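Putative protein (Aquifex aeolicus, PDB 1T6T) is of unknown function but carries a Toprim domain related to that of RNase M5, so it probably acts on nucleic acid. Local coordinates at residues R6-W11 with N99-W104; K13-A18 with F38-V43; L25-N30 with D45-R50. All blocks are in the same frame, centred on the assembly; numbering follows the deposited sequence.

Contact 1 (R6-W11 with N99-W104); sequences RNLSEW and NFLKKW
The first turn of helix 8-18 lies beside residues 99-104, with L8 CA 8.4 Å from L101 CA and W11 CA 8.5 Å from F100 CA. No hydrogen bond crosses between the segments; W11 and W104 carry the contact. W11 CG is anti to the backbone N (chi1 -179°), which sends the indole across. L101 CD2 sits over one indole face as a CH-pi contact, 3.5 Å from W11 CE2. F100 CD2 touches W11 CD1. Past L101 the chain makes a type I beta turn to W104, and this brings a second tryptophan back to the helix start. The contact joins the first and last helices of this Toprim-type alpha/beta chain. W104 turns its edge to the W11 face in an offset edge-to-face pair, planes at 78°. W104 CH2 also reaches N7 O, at 3.3 Å. N7 is the N-cap: its OD1 accepts from E10 N at 2.8 Å. W11 NE1 bonds to F97 O. An alanine at W11 would lose the indole, and would probably leave L101 and W104 without their shared surface and F97 O without this donor. R6 NE and NH2 grip the E10 carboxylate side-on, and R6 N adds a bond to OE1.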
ATOM      1  N   ARG B   6      21.276  20.378   3.888  1.00 38.94           N
ATOM      2  CA  ARG B   6      22.586  19.740   3.945  1.00 39.93           C
ATOM      3  C   ARG B   6      22.523  18.379   4.632  1.00 38.45           C
ATOM      4  O   ARG B   6      23.391  17.528   4.430  1.00 38.34           O
ATOM      5  CB  ARG B   6      23.577  20.654   4.668  1.00 42.56           C
ATOM      6  CG  ARG B   6      23.835  21.965   3.935  1.00 46.44           C
ATOM      7  CD  ARG B   6      24.707  22.905   4.752  1.00 49.68           C
ATOM      8  NE  ARG B   6      24.062  23.291   6.003  1.00 52.55           N
ATOM      9  CZ  ARG B   6      24.570  24.159   6.871  1.00 53.62           C
ATOM     10  NH1 ARG B   6      25.739  24.737   6.625  1.00 54.07           N
ATOM     11  NH2 ARG B   6      23.908  24.452   7.982  1.00 54.26           N
ATOM     12  N   ASN B   7      21.492  18.176   5.444  1.00 35.68           N
ATOM     13  CA  ASN B   7      21.313  16.916   6.154  1.00 33.95           C
ATOM     14  C   ASN B   7      19.829  16.621   6.358  1.00 31.47           C
ATOM     15  O   ASN B   7      18.972  17.420   5.975  1.00 28.57           O
ATOM     16  CB  ASN B   7      22.032  16.961   7.505  1.00 35.85           C
ATOM     17  CG  ASN B   7      21.702  18.206   8.300  1.00 38.11           C
ATOM     18  OD1 ASN B   7      20.543  18.460   8.626  1.00 39.56           O
ATOM     19  ND2 ASN B   7      22.724  18.992   8.617  1.00 40.45           N
ATOM     20  N   LEU B   8      19.533  15.471   6.957  1.00 28.56           N
ATOM     21  CA  LEU B   8      18.154  15.067   7.198  1.00 28.62           C
ATOM     22  C   LEU B   8      17.450  16.051   8.122  1.00 27.90           C
ATOM     23  O   LEU B   8      16.267  16.345   7.946  1.00 26.27           O
ATOM     24  CB  LEU B   8      18.113  13.663   7.808  1.00 29.99           C
ATOM     25  CG  LEU B   8      16.734  13.017   7.969  1.00 30.76           C
ATOM     26  CD1 LEU B   8      16.099  12.799   6.596  1.00 29.84           C
ATOM     27  CD2 LEU B   8      16.875  11.691   8.701  1.00 30.00           C
ATOM     28  N   SER B   9      18.181  16.562   9.106  1.00 26.56           N
ATOM     29  CA  SER B   9      17.620  17.517  10.052  1.00 26.45           C
ATOM     30  C   SER B   9      17.099  18.762   9.339  1.00 25.33           C
ATOM     31  O   SER B   9      15.992  19.225   9.616  1.00 24.40           O
ATOM     32  CB  SER B   9      18.675  17.922  11.085  1.00 29.27           C
ATOM     33  OG  SER B   9      18.188  18.961  11.918  1.00 33.68           O
ATOM     34  N   GLU B  10      17.896  19.304   8.423  1.00 22.54           N
ATOM     35  CA  GLU B  10      17.482  20.494   7.688  1.00 23.29           C
ATOM     36  C   GLU B  10      16.356  20.157   6.715  1.00 20.22           C
ATOM     37  O   GLU B  10      15.498  20.991   6.437  1.00 18.98           O
ATOM     38  CB  GLU B  10      18.665  21.097   6.925  1.00 26.24           C
ATOM     39  CG  GLU B  10      19.839  21.493   7.813  1.00 31.97           C
ATOM     40  CD  GLU B  10      20.861  22.353   7.089  1.00 34.70           C
ATOM     41  OE1 GLU B  10      21.191  22.044   5.924  1.00 35.80           O
ATOM     42  OE2 GLU B  10      21.344  23.338   7.689  1.00 38.85           O
ATOM     43  N   TRP B  11      16.370  18.930   6.200  1.00 18.65           N
ATOM     44  CA  TRP B  11      15.344  18.468   5.265  1.00 17.83           C
ATOM     45  C   TRP B  11      13.999  18.452   5.997  1.00 16.77           C
ATOM     46  O   TRP B  11      12.980  18.911   5.478  1.00 17.34           O
ATOM     47  CB  TRP B  11      15.699  17.060   4.774  1.00 14.80           C
ATOM     48  CG  TRP B  11      14.735  16.470   3.791  1.00 15.74           C
ATOM     49  CD1 TRP B  11      14.743  16.622   2.432  1.00 14.61           C
ATOM     50  CD2 TRP B  11      13.636  15.608   4.093  1.00 13.08           C
ATOM     51  NE1 TRP B  11      13.714  15.899   1.868  1.00 16.51           N
ATOM     52  CE2 TRP B  11      13.020  15.268   2.867  1.00 15.84           C
ATOM     53  CE3 TRP B  11      13.110  15.086   5.281  1.00 15.56           C
ATOM     54  CZ2 TRP B  11      11.904  14.428   2.796  1.00 14.37           C
ATOM     55  CZ3 TRP B  11      11.996  14.251   5.210  1.00 15.56           C
ATOM     56  CH2 TRP B  11      11.409  13.931   3.973  1.00 15.11           C
ATOM     57  N   ASN B  99      12.634  13.601  -4.078  1.00 15.89           N
ATOM     58  CA  ASN B  99      13.817  13.490  -4.924  1.00 17.26           C
ATOM     59  C   ASN B  99      15.102  13.799  -4.175  1.00 17.34           C
ATOM     60  O   ASN B  99      16.154  13.245  -4.490  1.00 18.20           O
ATOM     61  CB  ASN B  99      13.706  14.400  -6.149  1.00 18.19           C
ATOM     62  CG  ASN B  99      12.687  13.902  -7.150  1.00 18.40           C
ATOM     63  OD1 ASN B  99      12.344  12.716  -7.169  1.00 18.56           O
ATOM     64  ND2 ASN B  99      12.206  14.801  -7.999  1.00 19.80           N
ATOM     65  N   PHE B 100      15.022  14.681  -3.186  1.00 17.57           N
ATOM     66  CA  PHE B 100      16.203  15.035  -2.412  1.00 19.72           C
ATOM     67  C   PHE B 100      16.724  13.830  -1.624  1.00 19.46           C
ATOM     68  O   PHE B 100      17.934  13.643  -1.488  1.00 19.94           O
ATOM     69  CB  PHE B 100      15.890  16.181  -1.451  1.00 22.42           C
ATOM     70  CG  PHE B 100      17.080  17.041  -1.138  1.00 28.03           C
ATOM     71  CD1 PHE B 100      17.495  18.023  -2.033  1.00 30.32           C
ATOM     72  CD2 PHE B 100      17.810  16.845   0.030  1.00 29.74           C
ATOM     73  CE1 PHE B 100      18.626  18.800  -1.768  1.00 32.06           C
ATOM     74  CE2 PHE B 100      18.941  17.615   0.303  1.00 30.64           C
ATOM     75  CZ  PHE B 100      19.349  18.594  -0.599  1.00 31.19           C
ATOM     76  N   LEU B 101      15.809  13.009  -1.118  1.00 16.84           N
ATOM     77  CA  LEU B 101      16.188  11.832  -0.343  1.00 17.40           C
ATOM     78  C   LEU B 101      16.946  10.794  -1.166  1.00 18.80           C
ATOM     79  O   LEU B 101      17.646   9.944  -0.610  1.00 18.44           O
ATOM     80  CB  LEU B 101      14.945  11.175   0.273  1.00 17.21           C
ATOM     81  CG  LEU B 101      14.134  11.989   1.287  1.00 17.49           C
ATOM     82  CD1 LEU B 101      12.941  11.168   1.766  1.00 15.71           C
ATOM     83  CD2 LEU B 101      15.017  12.380   2.460  1.00 17.09           C
ATOM     84  N   LYS B 102      16.809  10.860  -2.484  1.00 18.56           N
ATOM     85  CA  LYS B 102      17.478   9.907  -3.359  1.00 20.95           C
ATOM     86  C   LYS B 102      19.001   9.967  -3.253  1.00 22.38           C
ATOM     87  O   LYS B 102      19.690   9.024  -3.644  1.00 22.29           O
ATOM     88  CB  LYS B 102      17.048  10.135  -4.808  1.00 20.81           C
ATOM     89  CG  LYS B 102      15.575   9.848  -5.056  1.00 20.48           C
ATOM     90  CD  LYS B 102      15.176  10.168  -6.488  1.00 21.57           C
ATOM     91  CE  LYS B 102      13.729   9.791  -6.748  1.00 22.82           C
ATOM     92  NZ  LYS B 102      13.317  10.135  -8.136  1.00 23.03           N
ATOM     93  N   LYS B 103      19.522  11.066  -2.715  1.00 22.06           N
ATOM     94  CA  LYS B 103      20.965  11.226  -2.573  1.00 25.08           C
ATOM     95  C   LYS B 103      21.483  10.667  -1.253  1.00 24.69           C
ATOM     96  O   LYS B 103      22.693  10.538  -1.063  1.00 24.33           O
ATOM     97  CB  LYS B 103      21.354  12.703  -2.690  1.00 27.93           C
ATOM     98  CG  LYS B 103      20.913  13.564  -1.513  1.00 33.39           C
ATOM     99  CD  LYS B 103      21.286  15.029  -1.719  1.00 38.24           C
ATOM    100  CE  LYS B 103      20.527  15.640  -2.890  1.00 40.03           C
ATOM    101  NZ  LYS B 103      20.958  17.038  -3.169  1.00 43.49           N
ATOM    102  N   TRP B 104      20.575  10.334  -0.340  1.00 21.56           N
ATOM    103  CA  TRP B 104      20.979   9.798   0.954  1.00 21.24           C
ATOM    104  C   TRP B 104      20.602   8.334   1.115  1.00 19.44           C
ATOM    105  O   TRP B 104      19.865   7.777   0.304  1.00 18.41           O
ATOM    106  CB  TRP B 104      20.369  10.619   2.095  1.00 22.46           C
ATOM    107  CG  TRP B 104      20.804  12.057   2.091  1.00 25.61           C
ATOM    108  CD1 TRP B 104      22.025  12.543   1.714  1.00 26.45           C
ATOM    109  CD2 TRP B 104      20.031  13.189   2.504  1.00 27.16           C
ATOM    110  NE1 TRP B 104      22.058  13.909   1.865  1.00 26.36           N
ATOM    111  CE2 TRP B 104      20.849  14.332   2.350  1.00 28.24           C
ATOM    112  CE3 TRP B 104      18.728  13.351   2.993  1.00 27.34           C
ATOM    113  CZ2 TRP B 104      20.405  15.622   2.667  1.00 30.13           C
ATOM    114  CZ3 TRP B 104      18.285  14.633   3.308  1.00 29.00           C
ATOM    115  CH2 TRP B 104      19.125  15.752   3.143  1.00 29.83           C
TER

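Contact 2 (K13-A18 with F38-V43); sequences KELKKA and FSIKNV
A Schellman motif ends helix 29-36, and the loop that follows it packs against helix 8-18. S39 is the C-prime residue, with positive phi (66°). Its N bonds to S36 O, and I40 N bonds to L35 O. The chain then turns toward strand 43-45. K16 and I40 lie closest, their CA atoms 5.4 Å apart, and the meeting is apolar at its centre. I40 has CG1 anti to the carbonyl carbon (chi1 -64°) and an extended chi2, so CD1 reaches in toward the helix. There I40 CD1 meets L15 CD2 at 3.9 Å, the two side chains crossing at about a right angle. I40 CG1 lies against the root of the lysine, 3.8 Å from K16 CB. Both L15 and I40 also touch I24 of strand 23-26 and L35 of helix 29-36. The loop is the return limb of a beta-alpha-beta crossover: strand 23-26, helix 29-36 and strand 43-45, the two strands being parallel neighbours in the sheet. Helix 8-18 packs against that unit through L15 and K16. Further out the contact turns polar. The K16 chain is anti at chi1 and chi2 and bends at chi3 (75°). This lays its CD alongside the loop backbone, 3.7 Å from F38 O and 3.8 Å from S39 O. K16 NZ reaches the loop through a water. The water donates to F38 O at 2.7 Å, while its bond from K16 NZ is weak, at 3.4 Å. The F38 ring leads away from helix 8-18 and touches I112. N42 centres an inverse gamma turn just before the strand, closed by V43 N to K41 O at 2.7 Å, and its ND2 bonds to S19 O, beyond the end of the helix.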
ATOM      1  N   LYS B  13      13.213  20.174   8.663  1.00 19.31           N
ATOM      2  CA  LYS B  13      12.835  21.542   8.991  1.00 20.73           C
ATOM      3  C   LYS B  13      12.150  22.197   7.793  1.00 18.75           C
ATOM      4  O   LYS B  13      11.138  22.885   7.940  1.00 17.89           O
ATOM      5  CB  LYS B  13      14.073  22.353   9.381  1.00 24.52           C
ATOM      6  CG  LYS B  13      13.777  23.811   9.705  1.00 30.07           C
ATOM      7  CD  LYS B  13      15.042  24.568  10.086  1.00 35.35           C
ATOM      8  CE  LYS B  13      15.637  24.043  11.387  1.00 38.33           C
ATOM      9  NZ  LYS B  13      16.890  24.768  11.760  1.00 41.48           N
ATOM     10  N   GLU B  14      12.707  21.978   6.609  1.00 16.71           N
ATOM     11  CA  GLU B  14      12.157  22.545   5.387  1.00 17.61           C
ATOM     12  C   GLU B  14      10.798  21.917   5.075  1.00 15.43           C
ATOM     13  O   GLU B  14       9.873  22.594   4.633  1.00 14.19           O
ATOM     14  CB  GLU B  14      13.120  22.305   4.227  1.00 20.03           C
ATOM     15  CG  GLU B  14      13.228  23.471   3.271  1.00 30.41           C
ATOM     16  CD  GLU B  14      13.664  24.748   3.970  1.00 33.09           C
ATOM     17  OE1 GLU B  14      14.773  24.768   4.548  1.00 36.85           O
ATOM     18  OE2 GLU B  14      12.896  25.732   3.944  1.00 35.21           O
ATOM     19  N   LEU B  15      10.684  20.614   5.308  1.00 15.65           N
ATOM     20  CA  LEU B  15       9.434  19.914   5.057  1.00 14.27           C
ATOM     21  C   LEU B  15       8.345  20.443   5.982  1.00 14.33           C
ATOM     22  O   LEU B  15       7.221  20.678   5.545  1.00 13.98           O
ATOM     23  CB  LEU B  15       9.612  18.408   5.267  1.00 13.73           C
ATOM     24  CG  LEU B  15       8.368  17.542   5.018  1.00 12.15           C
ATOM     25  CD1 LEU B  15       7.844  17.766   3.595  1.00 12.18           C
ATOM     26  CD2 LEU B  15       8.723  16.072   5.244  1.00 13.15           C
ATOM     27  N   LYS B  16       8.677  20.641   7.258  1.00 15.12           N
ATOM     28  CA  LYS B  16       7.688  21.143   8.207  1.00 14.70           C
ATOM     29  C   LYS B  16       7.173  22.506   7.765  1.00 15.98           C
ATOM     30  O   LYS B  16       5.970  22.765   7.805  1.00 14.25           O
ATOM     31  CB  LYS B  16       8.274  21.251   9.622  1.00 17.43           C
ATOM     32  CG  LYS B  16       7.218  21.626  10.660  1.00 18.17           C
ATOM     33  CD  LYS B  16       7.737  21.584  12.089  1.00 23.83           C
ATOM     34  CE  LYS B  16       8.627  22.767  12.398  1.00 27.69           C
ATOM     35  NZ  LYS B  16       8.982  22.804  13.845  1.00 31.78           N
ATOM     36  N   LYS B  17       8.084  23.375   7.338  1.00 16.77           N
ATOM     37  CA  LYS B  17       7.698  24.705   6.884  1.00 16.92           C
ATOM     38  C   LYS B  17       6.770  24.582   5.682  1.00 14.85           C
ATOM     39  O   LYS B  17       5.736  25.242   5.611  1.00 13.76           O
ATOM     40  CB  LYS B  17       8.935  25.517   6.484  1.00 21.21           C
ATOM     41  CG  LYS B  17       9.936  25.720   7.604  1.00 29.18           C
ATOM     42  CD  LYS B  17      11.093  26.614   7.171  1.00 33.43           C
ATOM     43  CE  LYS B  17      12.150  26.711   8.263  1.00 35.95           C
ATOM     44  NZ  LYS B  17      11.572  27.167   9.558  1.00 37.52           N
ATOM     45  N   ALA B  18       7.147  23.724   4.741  1.00 15.06           N
ATOM     46  CA  ALA B  18       6.364  23.516   3.528  1.00 13.27           C
ATOM     47  C   ALA B  18       4.990  22.922   3.812  1.00 12.84           C
ATOM     48  O   ALA B  18       4.040  23.169   3.067  1.00 13.56           O
ATOM     49  CB  ALA B  18       7.130  22.613   2.566  1.00 13.31           C
ATOM     50  N   PHE B  38       8.049  14.741  14.451  1.00 18.73           N
ATOM     51  CA  PHE B  38       8.798  15.949  14.129  1.00 18.04           C
ATOM     52  C   PHE B  38       7.848  17.135  13.987  1.00 15.82           C
ATOM     53  O   PHE B  38       8.200  18.161  13.415  1.00 15.69           O
ATOM     54  CB  PHE B  38       9.588  15.745  12.835  1.00 18.50           C
ATOM     55  CG  PHE B  38      10.690  14.736  12.958  1.00 19.86           C
ATOM     56  CD1 PHE B  38      11.907  15.085  13.535  1.00 22.24           C
ATOM     57  CD2 PHE B  38      10.501  13.424  12.529  1.00 21.33           C
ATOM     58  CE1 PHE B  38      12.924  14.141  13.685  1.00 23.45           C
ATOM     59  CE2 PHE B  38      11.509  12.473  12.675  1.00 22.94           C
ATOM     60  CZ  PHE B  38      12.724  12.833  13.255  1.00 23.67           C
ATOM     61  N   SER B  39       6.645  16.979  14.527  1.00 16.53           N
ATOM     62  CA  SER B  39       5.622  18.017  14.484  1.00 18.33           C
ATOM     63  C   SER B  39       5.119  18.328  13.077  1.00 17.12           C
ATOM     64  O   SER B  39       4.675  19.441  12.797  1.00 17.30           O
ATOM     65  CB  SER B  39       6.131  19.296  15.154  1.00 20.92           C
ATOM     66  OG  SER B  39       6.368  19.067  16.536  1.00 26.40           O
ATOM     67  N   ILE B  40       5.204  17.346  12.189  1.00 15.86           N
ATOM     68  CA  ILE B  40       4.700  17.511  10.832  1.00 14.20           C
ATOM     69  C   ILE B  40       3.382  16.744  10.849  1.00 14.28           C
ATOM     70  O   ILE B  40       3.363  15.511  10.829  1.00 14.47           O
ATOM     71  CB  ILE B  40       5.676  16.929   9.790  1.00 13.40           C
ATOM     72  CG1 ILE B  40       6.992  17.723   9.832  1.00 12.61           C
ATOM     73  CG2 ILE B  40       5.061  17.016   8.393  1.00 12.37           C
ATOM     74  CD1 ILE B  40       8.071  17.202   8.899  1.00 13.20           C
ATOM     75  N   LYS B  41       2.284  17.492  10.897  1.00 13.60           N
ATOM     76  CA  LYS B  41       0.945  16.923  10.999  1.00 14.29           C
ATOM     77  C   LYS B  41       0.045  16.938   9.762  1.00 12.72           C
ATOM     78  O   LYS B  41      -0.879  16.133   9.669  1.00 13.08           O
ATOM     79  CB  LYS B  41       0.207  17.624  12.141  1.00 16.69           C
ATOM     80  CG  LYS B  41       0.955  17.607  13.472  1.00 21.98           C
ATOM     81  CD  LYS B  41       1.020  16.206  14.050  1.00 27.01           C
ATOM     82  CE  LYS B  41      -0.375  15.681  14.371  1.00 30.53           C
ATOM     83  NZ  LYS B  41      -0.354  14.300  14.936  1.00 31.24           N
ATOM     84  N   ASN B  42       0.300  17.848   8.827  1.00 11.83           N
ATOM     85  CA  ASN B  42      -0.528  17.956   7.628  1.00 10.76           C
ATOM     86  C   ASN B  42      -0.148  16.841   6.663  1.00 11.64           C
ATOM     87  O   ASN B  42       0.440  17.076   5.608  1.00 10.27           O
ATOM     88  CB  ASN B  42      -0.330  19.340   6.994  1.00 12.16           C
ATOM     89  CG  ASN B  42      -1.334  19.634   5.895  1.00 11.81           C
ATOM     90  OD1 ASN B  42      -2.397  19.013   5.822  1.00 11.75           O
ATOM     91  ND2 ASN B  42      -1.008  20.598   5.041  1.00 11.73           N
ATOM     92  N   VAL B  43      -0.524  15.621   7.038  1.00 12.17           N
ATOM     93  CA  VAL B  43      -0.190  14.428   6.270  1.00 11.02           C
ATOM     94  C   VAL B  43      -1.395  13.520   6.066  1.00 10.50           C
ATOM     95  O   VAL B  43      -2.219  13.358   6.962  1.00 10.61           O
ATOM     96  CB  VAL B  43       0.900  13.606   7.011  1.00 11.65           C
ATOM     97  CG1 VAL B  43       1.305  12.391   6.178  1.00 10.76           C
ATOM     98  CG2 VAL B  43       2.108  14.479   7.307  1.00 12.74           C
TER
HETATM   99  O   HOH W   1      10.406  19.732  13.866  1.00 37.14           O

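Contact 3 (L25-N30 with D45-R50); sequences LVEGKN and DLSGKR
L46 N donates to V26 O at 2.8 Å (157°), and S47 N donates to E27 O at 2.9 Å (167°), nearly along the C=O axis. These bonds carry the parallel pairing of strands 23-26 and 43-45 into the loops beyond. E27-G28 fits the Glu-Gly signature of the Toprim fold, whose glutamate in relatives belongs to the active site. The E27 chain bends at chi2 (-56°), which brings OE1 to 3.8 Å from S47 CB. V26 and D45 form a parallel bridge, V26 CG2 lying 4.1 Å from D45 CB. D45 CB also rests on G28 O, and its OD2 lies 3.7 Å from K29 CA. G28 is the N-cap of helix 29-36, and its N bonds to D31 OD2. In the next shell, a type II turn runs from L46 to K49; G48 has positive phi, where a CB would press on the carbonyl O of S47. S47 OG bonds to Y51 OH of the second subunit, and R50 NH2 is salt-bridged to D53 of that subunit. The turn folds K49 back: its NZ donates to D45 O at 2.7 Å and makes a salt bridge to D45 OD1, a weak hydrogen bond at 3.1 Å.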
ATOM      1  N   LEU B  25       1.615  13.563   1.252  1.00 10.83           N
ATOM      2  CA  LEU B  25       0.973  12.270   1.034  1.00 11.40           C
ATOM      3  C   LEU B  25       1.983  11.150   1.247  1.00 10.41           C
ATOM      4  O   LEU B  25       3.078  11.170   0.678  1.00 11.42           O
ATOM      5  CB  LEU B  25       0.411  12.166  -0.387  1.00 13.32           C
ATOM      6  CG  LEU B  25      -0.631  13.186  -0.846  1.00 18.15           C
ATOM      7  CD1 LEU B  25      -1.196  12.740  -2.195  1.00 21.46           C
ATOM      8  CD2 LEU B  25      -1.751  13.300   0.175  1.00 21.48           C
ATOM      9  N   VAL B  26       1.616  10.186   2.084  1.00  9.82           N
ATOM     10  CA  VAL B  26       2.471   9.038   2.352  1.00  9.60           C
ATOM     11  C   VAL B  26       1.623   7.794   2.181  1.00 10.33           C
ATOM     12  O   VAL B  26       0.405   7.874   2.042  1.00 11.00           O
ATOM     13  CB  VAL B  26       3.079   9.061   3.792  1.00 10.21           C
ATOM     14  CG1 VAL B  26       3.959  10.296   3.968  1.00 10.27           C
ATOM     15  CG2 VAL B  26       1.973   9.022   4.842  1.00  9.60           C
ATOM     16  N   GLU B  27       2.268   6.639   2.201  1.00 12.16           N
ATOM     17  CA  GLU B  27       1.558   5.389   2.013  1.00 14.70           C
ATOM     18  C   GLU B  27       0.887   4.865   3.272  1.00 14.63           C
ATOM     19  O   GLU B  27      -0.300   4.553   3.261  1.00 15.01           O
ATOM     20  CB  GLU B  27       2.529   4.329   1.493  1.00 18.64           C
ATOM     21  CG  GLU B  27       1.936   3.387   0.462  1.00 30.60           C
ATOM     22  CD  GLU B  27       0.696   2.681   0.952  1.00 34.47           C
ATOM     23  OE1 GLU B  27       0.799   1.880   1.909  1.00 37.74           O
ATOM     24  OE2 GLU B  27      -0.384   2.934   0.378  1.00 37.97           O
ATOM     25  N   GLY B  28       1.645   4.774   4.360  1.00 15.39           N
ATOM     26  CA  GLY B  28       1.086   4.212   5.576  1.00 15.65           C
ATOM     27  C   GLY B  28       0.932   5.046   6.827  1.00 14.93           C
ATOM     28  O   GLY B  28       1.502   6.128   6.973  1.00 12.70           O
ATOM     29  N   LYS B  29       0.144   4.504   7.749  1.00 15.15           N
ATOM     30  CA  LYS B  29      -0.126   5.164   9.016  1.00 17.67           C
ATOM     31  C   LYS B  29       1.164   5.339   9.812  1.00 17.21           C
ATOM     32  O   LYS B  29       1.315   6.309  10.545  1.00 15.60           O
ATOM     33  CB  LYS B  29      -1.147   4.346   9.813  1.00 22.46           C
ATOM     34  CG  LYS B  29      -1.713   5.065  11.023  1.00 30.23           C
ATOM     35  CD  LYS B  29      -2.872   4.289  11.642  1.00 35.88           C
ATOM     36  CE  LYS B  29      -2.435   2.913  12.124  1.00 38.48           C
ATOM     37  NZ  LYS B  29      -3.562   2.161  12.747  1.00 41.18           N
ATOM     38  N   ASN B  30       2.096   4.399   9.668  1.00 17.75           N
ATOM     39  CA  ASN B  30       3.367   4.493  10.380  1.00 18.77           C
ATOM     40  C   ASN B  30       4.248   5.593   9.801  1.00 18.39           C
ATOM     41  O   ASN B  30       5.071   6.172  10.508  1.00 17.09           O
ATOM     42  CB  ASN B  30       4.098   3.153  10.355  1.00 23.09           C
ATOM     43  CG  ASN B  30       3.566   2.192  11.393  1.00 28.67           C
ATOM     44  OD1 ASN B  30       3.748   2.401  12.595  1.00 32.54           O
ATOM     45  ND2 ASN B  30       2.889   1.143  10.943  1.00 29.06           N
ATOM     46  N   ASP B  45      -2.389   9.604   4.830  1.00 11.42           N
ATOM     47  CA  ASP B  45      -1.866   8.277   4.510  1.00 12.79           C
ATOM     48  C   ASP B  45      -2.838   7.622   3.532  1.00 12.91           C
ATOM     49  O   ASP B  45      -4.049   7.610   3.757  1.00 13.57           O
ATOM     50  CB  ASP B  45      -1.678   7.440   5.787  1.00 13.88           C
ATOM     51  CG  ASP B  45      -2.925   7.377   6.657  1.00 19.35           C
ATOM     52  OD1 ASP B  45      -3.652   8.385   6.770  1.00 22.16           O
ATOM     53  OD2 ASP B  45      -3.162   6.307   7.254  1.00 20.26           O
ATOM     54  N   LEU B  46      -2.296   7.094   2.439  1.00 11.13           N
ATOM     55  CA  LEU B  46      -3.090   6.489   1.374  1.00 11.96           C
ATOM     56  C   LEU B  46      -3.716   5.118   1.648  1.00 11.44           C
ATOM     57  O   LEU B  46      -4.835   4.851   1.213  1.00 12.31           O
ATOM     58  CB  LEU B  46      -2.239   6.416   0.101  1.00 12.92           C
ATOM     59  CG  LEU B  46      -2.922   6.113  -1.232  1.00 16.88           C
ATOM     60  CD1 LEU B  46      -3.905   7.226  -1.582  1.00 17.88           C
ATOM     61  CD2 LEU B  46      -1.861   5.985  -2.317  1.00 18.05           C
ATOM     62  N   SER B  47      -3.007   4.242   2.350  1.00 13.68           N
ATOM     63  CA  SER B  47      -3.556   2.915   2.614  1.00 13.97           C
ATOM     64  C   SER B  47      -4.918   3.015   3.287  1.00 13.57           C
ATOM     65  O   SER B  47      -5.093   3.757   4.253  1.00 13.92           O
ATOM     66  CB  SER B  47      -2.604   2.099   3.492  1.00 17.69           C
ATOM     67  OG  SER B  47      -3.105   0.781   3.671  1.00 20.77           O
ATOM     68  N   GLY B  48      -5.887   2.271   2.763  1.00 14.02           N
ATOM     69  CA  GLY B  48      -7.221   2.306   3.328  1.00 13.02           C
ATOM     70  C   GLY B  48      -8.096   3.359   2.670  1.00 12.58           C
ATOM     71  O   GLY B  48      -9.238   3.570   3.079  1.00 12.45           O
ATOM     72  N   LYS B  49      -7.560   4.032   1.655  1.00 11.66           N
ATOM     73  CA  LYS B  49      -8.318   5.052   0.936  1.00 12.30           C
ATOM     74  C   LYS B  49      -8.300   4.811  -0.572  1.00 12.24           C
ATOM     75  O   LYS B  49      -7.362   4.219  -1.104  1.00 11.74           O
ATOM     76  CB  LYS B  49      -7.739   6.451   1.207  1.00 12.45           C
ATOM     77  CG  LYS B  49      -7.686   6.862   2.676  1.00 11.77           C
ATOM     78  CD  LYS B  49      -7.207   8.309   2.814  1.00 13.90           C
ATOM     79  CE  LYS B  49      -7.227   8.789   4.263  1.00 14.94           C
ATOM     80  NZ  LYS B  49      -6.284   8.039   5.138  1.00 14.45           N
ATOM     81  N   ARG B  50      -9.354   5.248  -1.258  1.00 12.64           N
ATOM     82  CA  ARG B  50      -9.397   5.140  -2.715  1.00 12.13           C
ATOM     83  C   ARG B  50      -8.545   6.327  -3.153  1.00 13.44           C
ATOM     84  O   ARG B  50      -8.453   7.316  -2.425  1.00 11.76           O
ATOM     85  CB  ARG B  50     -10.822   5.327  -3.234  1.00 14.35           C
ATOM     86  CG  ARG B  50     -11.814   4.316  -2.696  1.00 15.14           C
ATOM     87  CD  ARG B  50     -13.234   4.748  -2.994  1.00 20.11           C
ATOM     88  NE  ARG B  50     -14.214   3.813  -2.450  1.00 18.91           N
ATOM     89  CZ  ARG B  50     -15.528   4.008  -2.486  1.00 22.46           C
ATOM     90  NH1 ARG B  50     -16.021   5.110  -3.042  1.00 21.14           N
ATOM     91  NH2 ARG B  50     -16.349   3.105  -1.969  1.00 21.22           N
TER

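In the fold
Contacts 1 and 2 use successive parts of helix 8-18, their centres about 14 Å apart. Contact 1 ties the helix to the last helix, 96-101; contact 2 ties it to the crossover between two strands. Contacts 2 and 3 touch where V43 CG1 packs 3.7 Å from V26 CG2. Contact 3 lies across the chain's centre from contact 1, about 22 Å between centres. All three are partly buried, each mixing buried and exposed residues. Chemistry follows place: aromatic at the helix ends in contact 1, aliphatic, with a water at its outer side, in contact 2, and backbone hydrogen bonds in contact 3, which alone meets the second subunit.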